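Local coordinates for RNA-binding protein 12 (Homo sapiens, PDB 2EK1) that probably binds RNA through an RNA recognition motif, which here forms a disulfide-linked dimer, at residues P15-V20 and E59-F64; Q21-T26 and R80-R85; V27-I32 and V46-N51; D34-Y39 and I75-R80. All blocks are in the same frame, centred on the assembly; numbering follows the deposited sequence.

Contact 1 of 4, residues P15-V20 and E59-F64; sequences PTVIKV and EAMVAF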
loop_
_atom_site.group_PDB
_atom_site.type_symbol
_atom_site.label_atom_id
_atom_site.label_comp_id
_atom_site.label_asym_id
_atom_site.label_seq_id
_atom_site.Cartn_x
_atom_site.Cartn_y
_atom_site.Cartn_z
ATOM N N PRO A 15 10.398 11.353 -2.782
ATOM C CA PRO A 15 9.563 10.635 -1.736
ATOM C C PRO A 15 9.972 9.173 -1.787
ATOM O O PRO A 15 9.964 8.554 -2.854
ATOM C CB PRO A 15 8.110 10.798 -2.119
ATOM C CG PRO A 15 8.253 10.849 -3.588
ATOM C CD PRO A 15 9.512 11.717 -3.899
ATOM N N THR A 16 10.360 8.614 -0.646
ATOM C CA THR A 16 10.840 7.243 -0.698
ATOM C C THR A 16 9.925 6.434 0.155
ATOM O O THR A 16 9.565 6.859 1.256
ATOM C CB THR A 16 12.276 7.220 -0.245
ATOM O OG1 THR A 16 12.351 7.766 1.065
ATOM C CG2 THR A 16 13.076 8.167 -1.153
ATOM N N VAL A 17 9.585 5.279 -0.355
ATOM C CA VAL A 17 8.621 4.435 0.334
ATOM C C VAL A 17 9.292 3.287 1.029
ATOM O O VAL A 17 10.202 2.640 0.477
ATOM C CB VAL A 17 7.575 3.814 -0.686
ATOM C CG1 VAL A 17 6.750 2.745 0.005
ATOM C CG2 VAL A 17 6.787 4.859 -1.358
ATOM N N ILE A 18 8.884 3.022 2.248
ATOM C CA ILE A 18 9.455 1.860 2.923
ATOM C C ILE A 18 8.317 0.821 3.197
ATOM O O ILE A 18 7.164 1.113 3.110
ATOM C CB ILE A 18 10.023 2.232 4.324
ATOM C CG1 ILE A 18 8.842 2.666 5.226
ATOM C CG2 ILE A 18 11.132 3.383 4.198
ATOM C CD1 ILE A 18 9.156 2.623 6.742
ATOM N N LYS A 19 8.694 -0.360 3.604
ATOM C CA LYS A 19 7.762 -1.387 3.977
ATOM C C LYS A 19 7.818 -1.612 5.455
ATOM O O LYS A 19 8.895 -1.542 6.104
ATOM C CB LYS A 19 8.082 -2.681 3.247
ATOM C CG LYS A 19 7.642 -2.629 1.846
ATOM C CD LYS A 19 7.718 -4.080 1.182
ATOM C CE LYS A 19 7.878 -5.244 2.220
ATOM N NZ LYS A 19 8.620 -6.379 1.467
ATOM N N VAL A 20 6.650 -1.952 5.996
ATOM C CA VAL A 20 6.444 -2.222 7.416
ATOM C C VAL A 20 5.782 -3.572 7.445
ATOM O O VAL A 20 4.827 -3.827 6.688
ATOM C CB VAL A 20 5.499 -1.124 7.970
ATOM C CG1 VAL A 20 5.289 -1.252 9.483
ATOM C CG2 VAL A 20 6.100 0.292 7.613
ATOM N N GLU A 59 1.063 -5.916 7.022
ATOM C CA GLU A 59 2.060 -5.186 6.232
ATOM C C GLU A 59 1.539 -3.839 5.745
ATOM O O GLU A 59 0.324 -3.673 5.550
ATOM C CB GLU A 59 2.513 -6.043 5.024
ATOM C CG GLU A 59 3.251 -7.313 5.451
ATOM C CD GLU A 59 3.739 -8.207 4.327
ATOM O OE1 GLU A 59 3.744 -7.799 3.138
ATOM O OE2 GLU A 59 4.136 -9.341 4.676
ATOM N N ALA A 60 2.451 -2.903 5.491
ATOM C CA ALA A 60 2.068 -1.562 5.036
ATOM C C ALA A 60 3.239 -0.931 4.272
ATOM O O ALA A 60 4.355 -1.462 4.309
ATOM C CB ALA A 60 1.744 -0.762 6.170
HETATM N N MSE A 61 2.963 0.128 3.559
HETATM C CA MSE A 61 3.929 0.890 2.794
HETATM C C MSE A 61 3.630 2.249 3.385
HETATM O O MSE A 61 2.451 2.593 3.668
HETATM C CB MSE A 61 3.593 0.896 1.303
HETATM C CG MSE A 61 3.477 -0.489 0.700
HETATM SE SE MSE A 61 3.152 -0.333 -1.197
HETATM C CE MSE A 61 5.053 -0.187 -1.498
ATOM N N VAL A 62 4.689 3.014 3.558
ATOM C CA VAL A 62 4.598 4.322 4.154
ATOM C C VAL A 62 5.732 5.167 3.477
ATOM O O VAL A 62 6.799 4.632 3.081
ATOM C CB VAL A 62 4.791 4.072 5.667
ATOM C CG1 VAL A 62 5.897 4.809 6.205
ATOM C CG2 VAL A 62 3.486 4.177 6.423
ATOM N N ALA A 63 5.496 6.461 3.312
ATOM C CA ALA A 63 6.499 7.283 2.608
ATOM C C ALA A 63 6.990 8.477 3.407
ATOM O O ALA A 63 6.334 8.944 4.262
ATOM C CB ALA A 63 5.972 7.744 1.268
ATOM N N PHE A 64 8.176 8.947 3.041
ATOM C CA PHE A 64 8.831 10.047 3.695
ATOM C C PHE A 64 9.261 10.975 2.558
ATOM O O PHE A 64 9.489 10.534 1.383
ATOM C CB PHE A 64 10.095 9.524 4.429
ATOM C CG PHE A 64 9.794 8.512 5.491
ATOM C CD1 PHE A 64 9.624 8.902 6.832
ATOM C CD2 PHE A 64 9.621 7.208 5.167
ATOM C CE1 PHE A 64 9.303 7.994 7.808
ATOM C CE2 PHE A 64 9.285 6.271 6.189
ATOM C CZ PHE A 64 9.133 6.673 7.496
#

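Contact 2 of 4, residues Q21-T26 and R80-R85; sequences QNMPFT and RPIGSR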
loop_
_atom_site.group_PDB
_atom_site.type_symbol
_atom_site.label_atom_id
_atom_site.label_comp_id
_atom_site.label_asym_id
_atom_site.label_seq_id
_atom_site.Cartn_x
_atom_site.Cartn_y
_atom_site.Cartn_z
ATOM N N GLN A 21 6.248 -4.455 8.316
ATOM C CA GLN A 21 5.710 -5.823 8.385
ATOM C C GLN A 21 5.617 -6.223 9.865
ATOM O O GLN A 21 6.296 -5.638 10.726
ATOM C CB GLN A 21 6.681 -6.828 7.703
ATOM C CG GLN A 21 6.736 -6.800 6.197
ATOM C CD GLN A 21 7.834 -7.705 5.674
ATOM O OE1 GLN A 21 9.008 -7.367 5.762
ATOM N NE2 GLN A 21 7.451 -8.860 5.151
ATOM N N ASN A 22 4.834 -7.251 10.101
ATOM C CA ASN A 22 4.615 -7.796 11.409
ATOM C C ASN A 22 3.760 -6.917 12.264
ATOM O O ASN A 22 3.784 -7.094 13.443
ATOM C CB ASN A 22 5.934 -8.118 12.140
ATOM C CG ASN A 22 5.718 -9.189 13.186
ATOM O OD1 ASN A 22 4.842 -10.088 13.015
ATOM N ND2 ASN A 22 6.471 -9.115 14.259
HETATM N N MSE A 23 3.001 -5.948 11.693
HETATM C CA MSE A 23 2.109 -5.197 12.568
HETATM C C MSE A 23 0.919 -6.066 13.053
HETATM O O MSE A 23 0.560 -6.958 12.385
HETATM C CB MSE A 23 1.501 -4.016 11.820
HETATM C CG MSE A 23 2.569 -3.137 11.218
HETATM SE SE MSE A 23 1.637 -1.644 10.251
HETATM C CE MSE A 23 0.735 -2.664 8.909
ATOM N N PRO A 24 0.312 -5.778 14.205
ATOM C CA PRO A 24 -0.828 -6.624 14.575
ATOM C C PRO A 24 -1.962 -6.268 13.644
ATOM O O PRO A 24 -1.984 -5.163 12.990
ATOM C CB PRO A 24 -1.131 -6.207 15.986
ATOM C CG PRO A 24 -0.710 -4.777 16.047
ATOM C CD PRO A 24 0.601 -4.789 15.268
ATOM N N PHE A 25 -2.869 -7.220 13.553
ATOM C CA PHE A 25 -4.038 -7.101 12.727
ATOM C C PHE A 25 -4.993 -5.975 13.174
ATOM O O PHE A 25 -5.813 -5.598 12.420
ATOM C CB PHE A 25 -4.863 -8.393 12.757
ATOM C CG PHE A 25 -5.928 -8.402 13.885
ATOM C CD1 PHE A 25 -5.664 -9.049 15.096
ATOM C CD2 PHE A 25 -7.204 -7.782 13.690
ATOM C CE1 PHE A 25 -6.639 -9.104 16.099
ATOM C CE2 PHE A 25 -8.200 -7.820 14.687
ATOM C CZ PHE A 25 -7.925 -8.488 15.905
ATOM N N THR A 26 -4.913 -5.502 14.411
ATOM C CA THR A 26 -5.756 -4.402 14.931
ATOM C C THR A 26 -5.153 -3.009 14.692
ATOM O O THR A 26 -5.721 -2.012 15.108
ATOM C CB THR A 26 -5.933 -4.479 16.471
ATOM O OG1 THR A 26 -4.664 -4.241 17.116
ATOM C CG2 THR A 26 -6.456 -5.836 16.860
ATOM N N ARG A 80 11.028 -1.904 16.884
ATOM C CA ARG A 80 10.338 -1.243 17.998
ATOM C C ARG A 80 8.943 -1.800 18.004
ATOM O O ARG A 80 8.470 -2.281 17.002
ATOM C CB ARG A 80 10.265 0.250 17.817
ATOM C CG ARG A 80 11.633 0.725 17.635
ATOM C CD ARG A 80 12.041 1.846 18.601
ATOM N NE ARG A 80 13.444 2.185 18.266
ATOM C CZ ARG A 80 14.487 1.336 18.379
ATOM N NH1 ARG A 80 15.710 1.726 18.025
ATOM N NH2 ARG A 80 14.328 0.085 18.855
ATOM N N PRO A 81 8.240 -1.658 19.094
ATOM C CA PRO A 81 6.903 -2.252 19.052
ATOM C C PRO A 81 5.775 -1.409 18.633
ATOM O O PRO A 81 5.828 -0.160 18.653
ATOM C CB PRO A 81 6.685 -2.673 20.508
ATOM C CG PRO A 81 7.271 -1.505 21.207
ATOM C CD PRO A 81 8.598 -1.245 20.470
ATOM N N ILE A 82 4.729 -2.130 18.237
ATOM C CA ILE A 82 3.392 -1.545 17.939
ATOM C C ILE A 82 2.587 -2.595 18.646
ATOM O O ILE A 82 2.625 -3.781 18.277
ATOM C CB ILE A 82 2.993 -1.562 16.487
ATOM C CG1 ILE A 82 3.638 -0.373 15.802
ATOM C CG2 ILE A 82 1.444 -1.428 16.398
ATOM C CD1 ILE A 82 3.289 -0.218 14.375
ATOM N N GLY A 83 1.887 -2.200 19.693
ATOM C CA GLY A 83 1.154 -3.196 20.458
ATOM C C GLY A 83 2.189 -4.193 20.914
ATOM O O GLY A 83 3.287 -3.814 21.224
ATOM N N SER A 84 1.861 -5.473 20.885
ATOM C CA SER A 84 2.739 -6.556 21.331
ATOM C C SER A 84 3.720 -7.092 20.260
ATOM O O SER A 84 4.435 -8.083 20.487
ATOM C CB SER A 84 1.853 -7.719 21.845
ATOM O OG SER A 84 1.520 -8.669 20.819
ATOM N N ARG A 85 3.775 -6.448 19.091
ATOM C CA ARG A 85 4.693 -6.976 18.104
ATOM C C ARG A 85 5.822 -6.048 17.752
ATOM O O ARG A 85 5.631 -4.858 17.704
ATOM C CB ARG A 85 3.932 -7.323 16.842
ATOM C CG ARG A 85 3.116 -8.581 16.987
ATOM C CD ARG A 85 1.858 -8.556 16.152
ATOM N NE ARG A 85 1.908 -9.482 15.029
ATOM C CZ ARG A 85 2.411 -10.721 15.036
ATOM N NH1 ARG A 85 2.391 -11.448 13.921
ATOM N NH2 ARG A 85 2.963 -11.235 16.110
#

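Contact 3 of 4, residues V27-I32 and V46-N51; sequences VSIDEI and VCLKYN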
loop_
_atom_site.group_PDB
_atom_site.type_symbol
_atom_site.label_atom_id
_atom_site.label_comp_id
_atom_site.label_asym_id
_atom_site.label_seq_id
_atom_site.Cartn_x
_atom_site.Cartn_y
_atom_site.Cartn_z
ATOM N N VAL A 27 -3.986 -2.937 14.055
ATOM C CA VAL A 27 -3.352 -1.668 13.878
ATOM C C VAL A 27 -4.269 -0.601 13.177
ATOM O O VAL A 27 -5.103 -0.926 12.333
ATOM C CB VAL A 27 -1.984 -1.828 13.103
ATOM C CG1 VAL A 27 -2.217 -2.126 11.650
ATOM C CG2 VAL A 27 -1.116 -0.588 13.255
ATOM N N SER A 28 -4.094 0.664 13.525
ATOM C CA SER A 28 -4.853 1.693 12.867
ATOM C C SER A 28 -3.899 2.636 12.170
ATOM O O SER A 28 -2.729 2.676 12.517
ATOM C CB SER A 28 -5.599 2.472 13.945
ATOM O OG SER A 28 -4.621 3.169 14.706
ATOM N N ILE A 29 -4.408 3.450 11.238
ATOM C CA ILE A 29 -3.597 4.460 10.620
ATOM C C ILE A 29 -2.983 5.356 11.735
ATOM O O ILE A 29 -1.799 5.667 11.676
ATOM C CB ILE A 29 -4.433 5.327 9.749
ATOM C CG1 ILE A 29 -5.171 4.368 8.782
ATOM C CG2 ILE A 29 -3.601 6.438 9.035
ATOM C CD1 ILE A 29 -4.249 3.527 7.913
ATOM N N ASP A 30 -3.741 5.700 12.773
ATOM C CA ASP A 30 -3.151 6.560 13.828
ATOM C C ASP A 30 -1.932 5.928 14.520
ATOM O O ASP A 30 -0.950 6.598 14.728
ATOM C CB ASP A 30 -4.222 6.942 14.847
ATOM C CG ASP A 30 -5.167 7.970 14.284
ATOM O OD1 ASP A 30 -4.667 8.971 13.719
ATOM O OD2 ASP A 30 -6.395 7.777 14.380
ATOM N N GLU A 31 -2.038 4.656 14.879
ATOM C CA GLU A 31 -0.945 3.918 15.501
ATOM C C GLU A 31 0.273 3.878 14.614
ATOM O O GLU A 31 1.415 3.891 15.140
ATOM C CB GLU A 31 -1.380 2.491 15.881
ATOM C CG GLU A 31 -2.427 2.484 17.027
ATOM C CD GLU A 31 -3.071 1.105 17.263
ATOM O OE1 GLU A 31 -3.646 0.912 18.366
ATOM O OE2 GLU A 31 -3.044 0.227 16.370
ATOM N N ILE A 32 0.061 3.856 13.280
ATOM C CA ILE A 32 1.188 3.862 12.377
ATOM C C ILE A 32 1.818 5.216 12.395
ATOM O O ILE A 32 3.086 5.366 12.422
ATOM C CB ILE A 32 0.756 3.457 10.921
ATOM C CG1 ILE A 32 0.445 1.927 10.878
ATOM C CG2 ILE A 32 1.888 3.694 9.968
ATOM C CD1 ILE A 32 -0.215 1.465 9.638
ATOM N N VAL A 46 0.023 6.335 3.921
ATOM C CA VAL A 46 -0.023 4.959 4.442
ATOM C C VAL A 46 -0.976 4.063 3.601
ATOM O O VAL A 46 -2.115 4.495 3.315
ATOM C CB VAL A 46 -0.592 4.918 5.863
ATOM C CG1 VAL A 46 -0.649 3.468 6.357
ATOM C CG2 VAL A 46 0.255 5.778 6.832
ATOM N N CYS A 47 -0.539 2.857 3.221
ATOM C CA CYS A 47 -1.496 1.918 2.546
ATOM C C CYS A 47 -1.285 0.623 3.305
ATOM O O CYS A 47 -0.172 0.332 3.666
ATOM C CB CYS A 47 -1.230 1.780 1.023
ATOM S SG CYS A 47 0.162 0.747 0.695
ATOM N N LEU A 48 -2.343 -0.137 3.543
ATOM C CA LEU A 48 -2.313 -1.338 4.288
ATOM C C LEU A 48 -2.580 -2.460 3.322
ATOM O O LEU A 48 -3.539 -2.362 2.490
ATOM C CB LEU A 48 -3.443 -1.373 5.307
ATOM C CG LEU A 48 -3.461 -0.331 6.460
ATOM C CD1 LEU A 48 -4.647 -0.606 7.350
ATOM C CD2 LEU A 48 -2.158 -0.356 7.355
ATOM N N LYS A 49 -1.810 -3.550 3.458
ATOM C CA LYS A 49 -2.012 -4.650 2.564
ATOM C C LYS A 49 -3.071 -5.646 3.078
ATOM O O LYS A 49 -3.215 -5.852 4.269
ATOM C CB LYS A 49 -0.663 -5.374 2.307
ATOM C CG LYS A 49 0.254 -4.556 1.436
ATOM C CD LYS A 49 1.704 -5.175 1.334
ATOM C CE LYS A 49 2.366 -4.503 0.212
ATOM N NZ LYS A 49 3.738 -4.983 0.107
ATOM N N TYR A 50 -3.794 -6.257 2.139
ATOM C CA TYR A 50 -4.808 -7.252 2.548
ATOM C C TYR A 50 -4.669 -8.449 1.602
ATOM O O TYR A 50 -4.462 -8.275 0.416
ATOM C CB TYR A 50 -6.243 -6.665 2.419
ATOM C CG TYR A 50 -6.545 -5.546 3.378
ATOM C CD1 TYR A 50 -6.134 -4.242 3.096
ATOM C CD2 TYR A 50 -7.245 -5.798 4.558
ATOM C CE1 TYR A 50 -6.429 -3.185 3.976
ATOM C CE2 TYR A 50 -7.538 -4.770 5.475
ATOM C CZ TYR A 50 -7.133 -3.470 5.165
ATOM O OH TYR A 50 -7.483 -2.473 6.048
ATOM N N ASN A 51 -4.787 -9.646 2.099
ATOM C CA ASN A 51 -4.711 -10.798 1.204
ATOM C C ASN A 51 -5.946 -10.933 0.332
ATOM O O ASN A 51 -6.897 -10.104 0.353
ATOM C CB ASN A 51 -4.530 -12.117 1.999
ATOM C CG ASN A 51 -5.558 -12.276 3.082
ATOM O OD1 ASN A 51 -6.728 -11.895 2.923
ATOM N ND2 ASN A 51 -5.142 -12.817 4.206
#

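Contact 4 of 4, residues D34-Y39 and I75-R80; sequences DFFYGY and IDLNDR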
loop_
_atom_site.group_PDB
_atom_site.type_symbol
_atom_site.label_atom_id
_atom_site.label_comp_id
_atom_site.label_asym_id
_atom_site.label_seq_id
_atom_site.Cartn_x
_atom_site.Cartn_y
_atom_site.Cartn_z
ATOM N N ASP A 34 1.546 7.401 14.834
ATOM C CA ASP A 34 2.226 7.544 16.136
ATOM C C ASP A 34 3.583 6.818 16.104
ATOM O O ASP A 34 4.566 7.383 16.500
ATOM C CB ASP A 34 1.391 6.956 17.276
ATOM C CG ASP A 34 0.165 7.807 17.641
ATOM O OD1 ASP A 34 -0.043 8.893 17.025
ATOM O OD2 ASP A 34 -0.616 7.351 18.540
ATOM N N PHE A 35 3.653 5.579 15.621
ATOM C CA PHE A 35 4.934 4.862 15.567
ATOM C C PHE A 35 6.013 5.722 14.885
ATOM O O PHE A 35 7.174 5.718 15.303
ATOM C CB PHE A 35 4.759 3.549 14.779
ATOM C CG PHE A 35 6.004 2.683 14.722
ATOM C CD1 PHE A 35 6.310 1.855 15.754
ATOM C CD2 PHE A 35 6.825 2.662 13.583
ATOM C CE1 PHE A 35 7.430 1.003 15.676
ATOM C CE2 PHE A 35 7.929 1.818 13.490
ATOM C CZ PHE A 35 8.230 0.981 14.562
ATOM N N PHE A 36 5.676 6.424 13.798
ATOM C CA PHE A 36 6.690 7.213 13.162
ATOM C C PHE A 36 6.743 8.650 13.673
ATOM O O PHE A 36 7.263 9.522 12.983
ATOM C CB PHE A 36 6.537 7.219 11.626
ATOM C CG PHE A 36 6.769 5.899 11.005
ATOM C CD1 PHE A 36 5.687 5.029 10.701
ATOM C CD2 PHE A 36 8.092 5.424 10.815
ATOM C CE1 PHE A 36 5.884 3.720 10.212
ATOM C CE2 PHE A 36 8.318 4.069 10.302
ATOM C CZ PHE A 36 7.207 3.212 10.003
ATOM N N TYR A 37 6.240 8.854 14.892
ATOM C CA TYR A 37 6.208 10.212 15.497
ATOM C C TYR A 37 7.634 10.697 15.662
ATOM O O TYR A 37 8.515 9.991 16.169
ATOM C CB TYR A 37 5.455 10.212 16.861
ATOM C CG TYR A 37 5.343 11.609 17.544
ATOM C CD1 TYR A 37 6.298 12.025 18.487
ATOM C CD2 TYR A 37 4.311 12.514 17.202
ATOM C CE1 TYR A 37 6.249 13.339 19.083
ATOM C CE2 TYR A 37 4.246 13.817 17.787
ATOM C CZ TYR A 37 5.251 14.214 18.729
ATOM O OH TYR A 37 5.292 15.507 19.246
ATOM N N GLY A 38 7.891 11.875 15.157
ATOM C CA GLY A 38 9.221 12.382 15.308
ATOM C C GLY A 38 9.974 12.043 14.054
ATOM O O GLY A 38 11.162 12.438 13.911
ATOM N N TYR A 39 9.361 11.311 13.125
ATOM C CA TYR A 39 10.141 11.042 11.914
ATOM C C TYR A 39 9.671 11.606 10.575
ATOM O O TYR A 39 10.220 11.261 9.554
ATOM C CB TYR A 39 10.477 9.509 11.768
ATOM C CG TYR A 39 11.573 8.981 12.680
ATOM C CD1 TYR A 39 12.873 8.753 12.211
ATOM C CD2 TYR A 39 11.326 8.843 14.022
ATOM C CE1 TYR A 39 13.928 8.411 13.087
ATOM C CE2 TYR A 39 12.346 8.532 14.925
ATOM C CZ TYR A 39 13.665 8.329 14.464
ATOM O OH TYR A 39 14.664 8.176 15.442
ATOM N N ILE A 75 16.472 2.680 10.197
ATOM C CA ILE A 75 17.477 2.339 11.170
ATOM C C ILE A 75 17.040 2.419 12.605
ATOM O O ILE A 75 17.166 1.461 13.352
ATOM C CB ILE A 75 18.754 3.226 11.007
ATOM C CG1 ILE A 75 19.395 2.874 9.650
ATOM C CG2 ILE A 75 19.688 2.960 12.218
ATOM C CD1 ILE A 75 20.573 3.804 9.237
ATOM N N ASP A 76 16.427 3.537 12.970
ATOM C CA ASP A 76 16.087 3.788 14.350
ATOM C C ASP A 76 14.863 3.077 14.864
ATOM O O ASP A 76 14.833 2.797 16.065
ATOM C CB ASP A 76 15.890 5.299 14.602
ATOM C CG ASP A 76 17.183 6.116 14.392
ATOM O OD1 ASP A 76 17.048 7.344 14.237
ATOM O OD2 ASP A 76 18.299 5.526 14.380
ATOM N N LEU A 77 13.904 2.750 13.985
ATOM C CA LEU A 77 12.635 2.101 14.428
ATOM C C LEU A 77 12.467 0.633 14.169
ATOM O O LEU A 77 11.500 0.106 14.652
ATOM C CB LEU A 77 11.378 2.821 13.836
ATOM C CG LEU A 77 11.500 4.340 14.234
ATOM C CD1 LEU A 77 10.625 5.274 13.400
ATOM C CD2 LEU A 77 11.224 4.547 15.758
ATOM N N ASN A 78 13.363 -0.005 13.427
ATOM C CA ASN A 78 13.237 -1.451 13.158
ATOM C C ASN A 78 13.243 -2.147 14.505
ATOM O O ASN A 78 14.042 -1.799 15.368
ATOM C CB ASN A 78 14.396 -1.985 12.305
ATOM C CG ASN A 78 14.183 -3.409 11.881
ATOM O OD1 ASN A 78 13.170 -3.735 11.280
ATOM N ND2 ASN A 78 15.133 -4.277 12.212
ATOM N N ASP A 79 12.327 -3.110 14.663
ATOM C CA ASP A 79 12.175 -3.867 15.891
ATOM C C ASP A 79 11.509 -3.137 17.057
ATOM O O ASP A 79 11.424 -3.719 18.131
ATOM C CB ASP A 79 13.510 -4.519 16.356
ATOM C CG ASP A 79 13.881 -5.791 15.523
ATOM O OD1 ASP A 79 12.992 -6.387 14.893
ATOM O OD2 ASP A 79 15.053 -6.232 15.522
ATOM N N ARG A 80 11.028 -1.904 16.884
ATOM C CA ARG A 80 10.338 -1.243 17.998
ATOM C C ARG A 80 8.943 -1.800 18.004
ATOM O O ARG A 80 8.470 -2.281 17.002
ATOM C CB ARG A 80 10.265 0.250 17.817
ATOM C CG ARG A 80 11.633 0.725 17.635
ATOM C CD ARG A 80 12.041 1.846 18.601
ATOM N NE ARG A 80 13.444 2.185 18.266
ATOM C CZ ARG A 80 14.487 1.336 18.379
ATOM N NH1 ARG A 80 15.710 1.726 18.025
ATOM N NH2 ARG A 80 14.328 0.085 18.855
#

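Contact 1 of 4, residues P15-V20 and E59-F64
The two central strands of an RNA recognition motif meet here, Thr16, Ile18 and Val20 of strand 16-20 pairing with Phe64, Val62 and Ala60 of strand 59-64. They run antiparallel at 149° between short axes, and six backbone bonds join the three hydrogen-bonded pairs. Ile18 N reaches Val62 O at 2.8 Å and Val20 O takes the amide of Ala60, while the intervening pairs Val17-Ala63 and Lys19-Met61 are non-hydrogen-bonded. CA-H...O contacts accompany these bonds, such as Met61 CA to Ile18 O at 3.3 Å.

The ladder separates two faces. Toward the helices, Ile18 CG1 sits between its own backbone N and carbonyl carbon (chi1 65°). From there it lies alongside Val62, with CG1 to CG1 at 3.8 Å, and sends CD1 to the edge of the Phe64 ring, 3.7 Å from CE2. Thr16 O approaches that ring edge too, and Val20 CB rests 4.2 Å from Ala60 CB. Helix 67-77 covers this side through Val74 and Ala73. The other face carries Val17, Lys19, Met61 and Ala63. Here the methyl CE of Met61, a selenomethionine in this crystal, touches Val17 CG1 at 3.7 Å.

In many RNA recognition motifs that outer face presents aromatic rings from these two strands for stacking on bases. Here the two segments place valine, lysine, methionine and alanine there and offer no aromatic ring, so base stacking on them is unlikely to contribute to any RNA binding, while the inner face is largely hydrophobic core, with Thr16 at its margin bonded through OG1 to Ser66 O.

Contact 2 of 4, residues Q21-T26 and R80-R85
The guanidinium of Arg85 carries Asn22 OD1 over one face, 2.9 Å from NH1 and offset toward the rim, while Met23 O and Pro24 CA lie at its edge. Amide and guanidinium planes stand 59° apart, and the two side chains cross at about a right angle. With the oxygen above the plane, the angle is too poor for a hydrogen bond. The approach is probably electrostatic in the main, a partly negative carbonyl oxygen set against a spread positive charge. Asn22 O, 3.4 Å from Arg85 NE, is likewise poorly angled. What fixes the amide is its other end, since Asn22 ND2 bonds to Lys86 O.

A turn at chi2 puts Arg85 CD beside the proline, 3.8 Å from Pro24 CB, and a further bend at chi3 carries NE and the guanidinium toward Asn22. Pro24 has an apolar neighbour: its CD meets Ile82 CG2 at 3.6 Å, the ring crossing the isoleucine nearly at right angles. Met23 CG comes within 4.4 Å of Ile82 CD1, and Met23 continues inward to Ile32 of helix 29-35.

Ile82 and Arg85 are held together by a type II' turn. Ile82 N bonds to Arg85 O, and Arg85 N to Ile82 O, at 3.0 Å. Gly83 stands in the turn with phi 58°, a value that suits glycine. Such a two-residue hairpin, leading from the short strand 81-82 into strand 85-90, is a familiar feature of the RNA recognition motif, where it follows the second helix; here it packs against the loop joining the first strand to the first helix.

Contact 3 of 4, residues V27-I32 and V46-N51
Four aliphatic side chains carry the contact, Ile29 and Ile32 on one side and Val46 and Leu48 on the other. Ile32 CD1 rests over the notch between Leu48 and Val46, 3.5 Å from Leu48 CD2 and 3.9 Å from Val46 CG1. Ile29 CD1 lies 3.9 Å from the same Val46 CG1 and 4.2 Å from Leu48 CD1. With chi1 of -54° and chi2 of -60°, the Ile29 chain folds back so that its terminal methyl reaches the strand. Ile32 and Leu48 lie alongside each other and point opposite ways, as do Ile29 and Val46.

This is the first helix of the RNA recognition motif seated on the inner face of its sheet, over strand 47-50, outermost within this chain. Met23 packs on both Ile32 and Leu48, and Val62 of the neighbouring strand backs Ile32 and Val46.

Farther out, a capping box sets the start of the helix: Glu31 N bonds to Ser28 OG at 3.0 Å, almost straight at 171°, and Glu31 OE2 accepts from Ser28 N from above the carboxylate plane. Beyond the strand, Cys47 is disulfide-bonded to Cys47 of the second subunit, and residues 47-49 pair with a strand there, carrying the sheet across the interface.

Contact 4 of 4, residues D34-Y39 and I75-R80
Chi1 of -177° swings Phe35 CG to the far side of its backbone nitrogen and sends the ring toward Leu77, whose own chi1 of -55° directs the branch at CG toward the 34-39 segment, where its CD1 enters between two other rings, those of Phe36 and Tyr39. That methyl stands over one face of Tyr39 as a CH-pi contact, 3.9 Å from the ring centroid and 19° off the normal. It also lies 3.6 Å from Phe36 CD2. Phe35 takes the base of the leucine: its CE2 touches Leu77 CB at 3.6 Å, and Leu77 O comes to the ring edge, 3.4 Å from CZ. Arg80 CB adds an apolar contact with Phe35 CE1.

The two helices of the RNA recognition motif, both on one side of its sheet, thus meet near their C-terminal ends, and each runs into a type II turn, Phe36 to Tyr39 and Leu77 to Arg80. On the sheet side, Phe36 rests on Ile18 and Val20 of strand 16-21, while Phe36 and Leu77 both touch Leu89.

At the surface, Tyr39 OH lies 2.8 Å from Asp76 OD1, a likely hydrogen bond, although its proton has another possible acceptor. The oxygen sits in the ring plane, at its edge, whereas the carboxylate is turned steeply to the ring. On the second turn, Asp79 forms salt bridges with Lys86 and Lys88 of strand 85-90.

How the contacts relate
All four contacts belong to one RNA recognition motif, their centres 11 to 16 Å apart. Contact 1 pairs the middle strands of the sheet. Strand 47-50, used by contact 3, is the neighbour of strand 59-64 and continues the sheet into the second subunit. Helix 29-35 serves contacts 3 and 4, whose centres lie on opposite sides of the chain's centre, while contacts 2 and 4 share Arg80. Along the chain, contact 3 is nested within the loops closed by contacts 1 and 2, contact 4 within that of contact 2, and contact 1 crosses contacts 2 and 4. This interlacing ties distant parts of the sequence into one compact domain.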